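Local coordinates for conserved protein (Methanothermobacter thermautotrophicus, PDB 1I36) that is of unknown function but binds NADP through a Rossmann-type domain and structurally resembles 3-hydroxyacid dehydrogenases, at residues Ala16-Leu30 with Arg42-Val54. The protein carries 1 engineered substitution. Residues are numbered along the deposited sequence; the frame is centred on the assembly and turned at random.
Sequences ASRLRSRGVEVVTSL and RTVGVTETSEEDV
V27 and T47, which with V44 have the most surface buried, touch where strand 47-48 pairs in parallel with strand 25-28 at one border of the Rossmann sheet. T47 N donates almost straight to V26 O (172° at the hydrogen), and T28 N returns a bond to T47 O. On their shared face they lie side by side, V27 CG1 3.7 Å from T47 CB; V27 CG2 turns instead to T49 CG2 and V54. A beta-branched residue suits both positions, offering a methyl to its neighbour, while threonine adds a hydroxyl. T47 OG1 donates to the anti lone pair of E25 OE2 at 2.7 Å, reached by an extended chain with CG anti to the backbone N (chi1 -162°). An alanine in place of E25 would probably leave the T47 hydroxyl without this acceptor. At the C-terminal end of helix 35-44, V44 CG1 packs 4.0 Å from S17 N and meets A16 CB, an apolar neighbour suiting valine. V46 CG1 presses on V26 CG2 at a tight 3.4 Å, and V46 touches F8, an NADP-binding residue. Backbone bonds thus fix the register of two parallel strands joined by a beta-alpha-beta crossover, valine and threonine methyls pack along them, and the E25 carboxylate accepts from T47 on V27's face.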
loop_
_atom_site.group_PDB
_atom_site.type_symbol
_atom_site.label_atom_id
_atom_site.label_comp_id
_atom_site.label_asym_id
_atom_site.label_seq_id
_atom_site.Cartn_x
_atom_site.Cartn_y
_atom_site.Cartn_z
ATOM N N ALA A 16 -27.861 14.481 -15.209
ATOM C CA ALA A 16 -29.081 15.134 -15.668
ATOM C C ALA A 16 -30.272 14.167 -15.679
ATOM O O ALA A 16 -31.367 14.520 -15.256
ATOM C CB ALA A 16 -28.881 15.738 -17.041
ATOM N N SER A 17 -30.032 12.941 -16.127
ATOM C CA SER A 17 -31.053 11.914 -16.200
ATOM C C SER A 17 -31.639 11.613 -14.800
ATOM O O SER A 17 -32.873 11.493 -14.640
ATOM C CB SER A 17 -30.428 10.663 -16.830
ATOM O OG SER A 17 -31.368 9.639 -16.996
ATOM N N ARG A 18 -30.770 11.544 -13.794
ATOM C CA ARG A 18 -31.191 11.274 -12.412
ATOM C C ARG A 18 -32.003 12.444 -11.862
ATOM O O ARG A 18 -33.084 12.261 -11.275
ATOM C CB ARG A 18 -29.974 11.016 -11.518
ATOM C CG ARG A 18 -30.266 10.846 -10.020
ATOM C CD ARG A 18 -31.303 9.741 -9.756
ATOM N NE ARG A 18 -30.852 8.432 -10.218
ATOM C CZ ARG A 18 -29.963 7.679 -9.570
ATOM N NH1 ARG A 18 -29.416 8.118 -8.438
ATOM N NH2 ARG A 18 -29.691 6.447 -9.997
ATOM N N LEU A 19 -31.483 13.648 -12.051
ATOM C CA LEU A 19 -32.155 14.861 -11.585
ATOM C C LEU A 19 -33.540 15.032 -12.230
ATOM O O LEU A 19 -34.513 15.405 -11.572
ATOM C CB LEU A 19 -31.282 16.095 -11.898
ATOM C CG LEU A 19 -29.908 16.186 -11.213
ATOM C CD1 LEU A 19 -29.124 17.345 -11.781
ATOM C CD2 LEU A 19 -30.086 16.383 -9.700
ATOM N N ARG A 20 -33.612 14.803 -13.534
ATOM C CA ARG A 20 -34.869 14.935 -14.259
ATOM C C ARG A 20 -35.944 13.961 -13.737
ATOM O O ARG A 20 -37.090 14.349 -13.546
ATOM C CB ARG A 20 -34.632 14.721 -15.750
ATOM C CG ARG A 20 -35.793 15.171 -16.603
ATOM C CD ARG A 20 -35.473 15.114 -18.090
ATOM N NE ARG A 20 -36.552 15.714 -18.867
ATOM C CZ ARG A 20 -37.687 15.099 -19.174
ATOM N NH1 ARG A 20 -37.904 13.845 -18.789
ATOM N NH2 ARG A 20 -38.646 15.770 -19.790
ATOM N N SER A 21 -35.549 12.726 -13.461
ATOM C CA SER A 21 -36.465 11.707 -12.948
ATOM C C SER A 21 -36.986 12.099 -11.566
ATOM O O SER A 21 -38.025 11.608 -11.129
ATOM C CB SER A 21 -35.761 10.349 -12.877
ATOM O OG SER A 21 -34.742 10.336 -11.878
ATOM N N ARG A 22 -36.290 13.014 -10.889
ATOM C CA ARG A 22 -36.726 13.445 -9.564
ATOM C C ARG A 22 -37.426 14.791 -9.596
ATOM O O ARG A 22 -37.620 15.420 -8.552
ATOM C CB ARG A 22 -35.578 13.451 -8.560
ATOM C CG ARG A 22 -34.856 12.114 -8.426
ATOM C CD ARG A 22 -35.802 10.987 -8.049
ATOM N NE ARG A 22 -35.085 9.728 -8.009
ATOM C CZ ARG A 22 -34.464 9.251 -6.937
ATOM N NH1 ARG A 22 -34.473 9.935 -5.795
ATOM N NH2 ARG A 22 -33.830 8.086 -7.007
ATOM N N GLY A 23 -37.799 15.231 -10.801
ATOM C CA GLY A 23 -38.541 16.478 -10.960
ATOM C C GLY A 23 -37.800 17.780 -11.179
ATOM O O GLY A 23 -38.401 18.859 -11.156
ATOM N N VAL A 24 -36.498 17.704 -11.419
ATOM C CA VAL A 24 -35.709 18.918 -11.620
ATOM C C VAL A 24 -35.690 19.279 -13.094
ATOM O O VAL A 24 -35.562 18.413 -13.935
ATOM C CB VAL A 24 -34.251 18.690 -11.116
ATOM C CG1 VAL A 24 -33.335 19.889 -11.425
ATOM C CG2 VAL A 24 -34.278 18.389 -9.644
ATOM N N GLU A 25 -35.857 20.555 -13.423
ATOM C CA GLU A 25 -35.769 20.923 -14.825
ATOM C C GLU A 25 -34.279 21.104 -15.152
ATOM O O GLU A 25 -33.612 21.888 -14.516
ATOM C CB GLU A 25 -36.481 22.238 -15.115
ATOM C CG GLU A 25 -36.750 22.342 -16.611
ATOM C CD GLU A 25 -36.813 23.753 -17.127
ATOM O OE1 GLU A 25 -37.044 24.691 -16.327
ATOM O OE2 GLU A 25 -36.640 23.916 -18.358
ATOM N N VAL A 26 -33.752 20.320 -16.080
ATOM C CA VAL A 26 -32.342 20.406 -16.454
ATOM C C VAL A 26 -32.240 21.086 -17.810
ATOM O O VAL A 26 -33.022 20.772 -18.705
ATOM C CB VAL A 26 -31.705 18.995 -16.485
ATOM C CG1 VAL A 26 -31.892 18.340 -15.140
ATOM C CG2 VAL A 26 -32.404 18.107 -17.485
ATOM N N VAL A 27 -31.304 22.030 -17.954
ATOM C CA VAL A 27 -31.158 22.767 -19.219
ATOM C C VAL A 27 -29.715 22.813 -19.715
ATOM O O VAL A 27 -28.781 22.704 -18.933
ATOM C CB VAL A 27 -31.677 24.251 -19.127
ATOM C CG1 VAL A 27 -33.025 24.337 -18.411
ATOM C CG2 VAL A 27 -30.660 25.153 -18.483
ATOM N N THR A 28 -29.544 22.984 -21.018
ATOM C CA THR A 28 -28.203 23.058 -21.587
ATOM C C THR A 28 -28.288 23.736 -22.965
ATOM O O THR A 28 -29.368 23.790 -23.546
ATOM C CB THR A 28 -27.594 21.633 -21.747
ATOM O OG1 THR A 28 -26.186 21.749 -21.922
ATOM C CG2 THR A 28 -28.169 20.930 -22.951
ATOM N N SER A 29 -27.158 24.260 -23.449
ATOM C CA SER A 29 -27.079 24.921 -24.747
ATOM C C SER A 29 -26.403 23.986 -25.728
ATOM O O SER A 29 -25.295 23.519 -25.472
ATOM C CB SER A 29 -26.265 26.203 -24.627
ATOM O OG SER A 29 -26.118 26.828 -25.882
ATOM N N LEU A 30 -27.063 23.705 -26.851
ATOM C CA LEU A 30 -26.500 22.792 -27.858
ATOM C C LEU A 30 -25.804 23.464 -29.053
ATOM O O LEU A 30 -25.321 22.777 -29.957
ATOM C CB LEU A 30 -27.567 21.828 -28.365
ATOM C CG LEU A 30 -28.140 20.840 -27.343
ATOM C CD1 LEU A 30 -29.293 20.083 -27.984
ATOM C CD2 LEU A 30 -27.063 19.872 -26.868
ATOM N N ARG A 42 -31.171 15.007 -26.194
ATOM C CA ARG A 42 -32.542 14.702 -26.581
ATOM C C ARG A 42 -33.034 13.364 -26.029
ATOM O O ARG A 42 -34.238 13.192 -25.825
ATOM C CB ARG A 42 -32.703 14.832 -28.104
ATOM C CG ARG A 42 -32.401 16.256 -28.542
ATOM C CD ARG A 42 -32.735 16.572 -29.982
ATOM N NE ARG A 42 -32.567 18.008 -30.199
ATOM C CZ ARG A 42 -32.222 18.576 -31.351
ATOM N NH1 ARG A 42 -32.009 17.835 -32.430
ATOM N NH2 ARG A 42 -32.028 19.887 -31.400
ATOM N N THR A 43 -32.108 12.434 -25.773
ATOM C CA THR A 43 -32.457 11.136 -25.187
ATOM C C THR A 43 -32.925 11.386 -23.739
ATOM O O THR A 43 -33.877 10.756 -23.257
ATOM C CB THR A 43 -31.241 10.179 -25.145
ATOM O OG1 THR A 43 -30.876 9.814 -26.477
ATOM C CG2 THR A 43 -31.574 8.905 -24.364
ATOM N N VAL A 44 -32.231 12.301 -23.051
ATOM C CA VAL A 44 -32.554 12.658 -21.675
ATOM C C VAL A 44 -33.790 13.553 -21.634
ATOM O O VAL A 44 -34.609 13.435 -20.719
ATOM C CB VAL A 44 -31.348 13.371 -20.967
ATOM C CG1 VAL A 44 -31.752 13.905 -19.578
ATOM C CG2 VAL A 44 -30.187 12.405 -20.822
ATOM N N GLY A 45 -33.945 14.418 -22.642
ATOM C CA GLY A 45 -35.083 15.330 -22.676
ATOM C C GLY A 45 -34.817 16.652 -21.968
ATOM O O GLY A 45 -35.697 17.224 -21.312
ATOM N N VAL A 46 -33.599 17.161 -22.118
ATOM C CA VAL A 46 -33.227 18.415 -21.487
ATOM C C VAL A 46 -33.817 19.609 -22.209
ATOM O O VAL A 46 -34.142 19.535 -23.384
ATOM C CB VAL A 46 -31.686 18.589 -21.420
ATOM C CG1 VAL A 46 -31.067 17.470 -20.585
ATOM C CG2 VAL A 46 -31.101 18.593 -22.813
ATOM N N THR A 47 -33.987 20.712 -21.494
ATOM C CA THR A 47 -34.518 21.906 -22.115
ATOM C C THR A 47 -33.378 22.571 -22.883
ATOM O O THR A 47 -32.338 22.869 -22.311
ATOM C CB THR A 47 -35.097 22.859 -21.062
ATOM O OG1 THR A 47 -36.256 22.251 -20.468
ATOM C CG2 THR A 47 -35.478 24.189 -21.689
ATOM N N GLU A 48 -33.563 22.745 -24.188
ATOM C CA GLU A 48 -32.556 23.375 -25.040
ATOM C C GLU A 48 -32.737 24.868 -24.969
ATOM O O GLU A 48 -33.822 25.381 -25.222
ATOM C CB GLU A 48 -32.691 22.842 -26.461
ATOM C CG GLU A 48 -32.366 21.364 -26.487
ATOM C CD GLU A 48 -32.699 20.655 -27.793
ATOM O OE1 GLU A 48 -32.763 21.312 -28.863
ATOM O OE2 GLU A 48 -32.872 19.421 -27.739
ATOM N N THR A 49 -31.665 25.581 -24.662
ATOM C CA THR A 49 -31.766 27.017 -24.494
ATOM C C THR A 49 -30.483 27.744 -24.871
ATOM O O THR A 49 -29.561 27.136 -25.395
ATOM C CB THR A 49 -32.135 27.309 -23.044
ATOM O OG1 THR A 49 -32.434 28.705 -22.891
ATOM C CG2 THR A 49 -30.975 26.924 -22.110
ATOM N N SER A 50 -30.417 29.048 -24.613
ATOM C CA SER A 50 -29.216 29.804 -24.963
ATOM C C SER A 50 -28.132 29.596 -23.905
ATOM O O SER A 50 -28.417 29.177 -22.780
ATOM C CB SER A 50 -29.525 31.298 -25.095
ATOM O OG SER A 50 -29.746 31.909 -23.828
ATOM N N GLU A 51 -26.900 29.918 -24.276
ATOM C CA GLU A 51 -25.741 29.792 -23.407
ATOM C C GLU A 51 -25.960 30.639 -22.162
ATOM O O GLU A 51 -25.758 30.169 -21.046
ATOM C CB GLU A 51 -24.496 30.245 -24.170
ATOM C CG GLU A 51 -23.154 30.098 -23.466
ATOM C CD GLU A 51 -22.027 30.830 -24.219
ATOM O OE1 GLU A 51 -22.143 30.963 -25.458
ATOM O OE2 GLU A 51 -21.047 31.281 -23.582
ATOM N N GLU A 52 -26.424 31.872 -22.351
ATOM C CA GLU A 52 -26.687 32.776 -21.235
ATOM C C GLU A 52 -27.835 32.349 -20.325
ATOM O O GLU A 52 -27.815 32.633 -19.125
ATOM C CB GLU A 52 -26.852 34.214 -21.720
ATOM C CG GLU A 52 -25.484 34.894 -21.903
ATOM C CD GLU A 52 -25.558 36.307 -22.468
ATOM O OE1 GLU A 52 -26.334 37.146 -21.930
ATOM O OE2 GLU A 52 -24.804 36.574 -23.434
ATOM N N ASP A 53 -28.801 31.623 -20.877
ATOM C CA ASP A 53 -29.906 31.144 -20.062
ATOM C C ASP A 53 -29.376 30.048 -19.113
ATOM O O ASP A 53 -29.785 29.976 -17.959
ATOM C CB ASP A 53 -31.044 30.613 -20.939
ATOM C CG ASP A 53 -32.297 30.284 -20.138
ATOM O OD1 ASP A 53 -32.521 30.908 -19.086
ATOM O OD2 ASP A 53 -33.048 29.379 -20.546
ATOM N N VAL A 54 -28.423 29.250 -19.598
ATOM C CA VAL A 54 -27.819 28.183 -18.798
ATOM C C VAL A 54 -27.161 28.819 -17.594
ATOM O O VAL A 54 -27.453 28.445 -16.464
ATOM C CB VAL A 54 -26.752 27.413 -19.620
ATOM C CG1 VAL A 54 -25.980 26.417 -18.720
ATOM C CG2 VAL A 54 -27.430 26.672 -20.729
HETATM O O HOH W 1 -27.815 27.436 -27.998
HETATM O O HOH W 2 -29.695 24.716 -27.104
#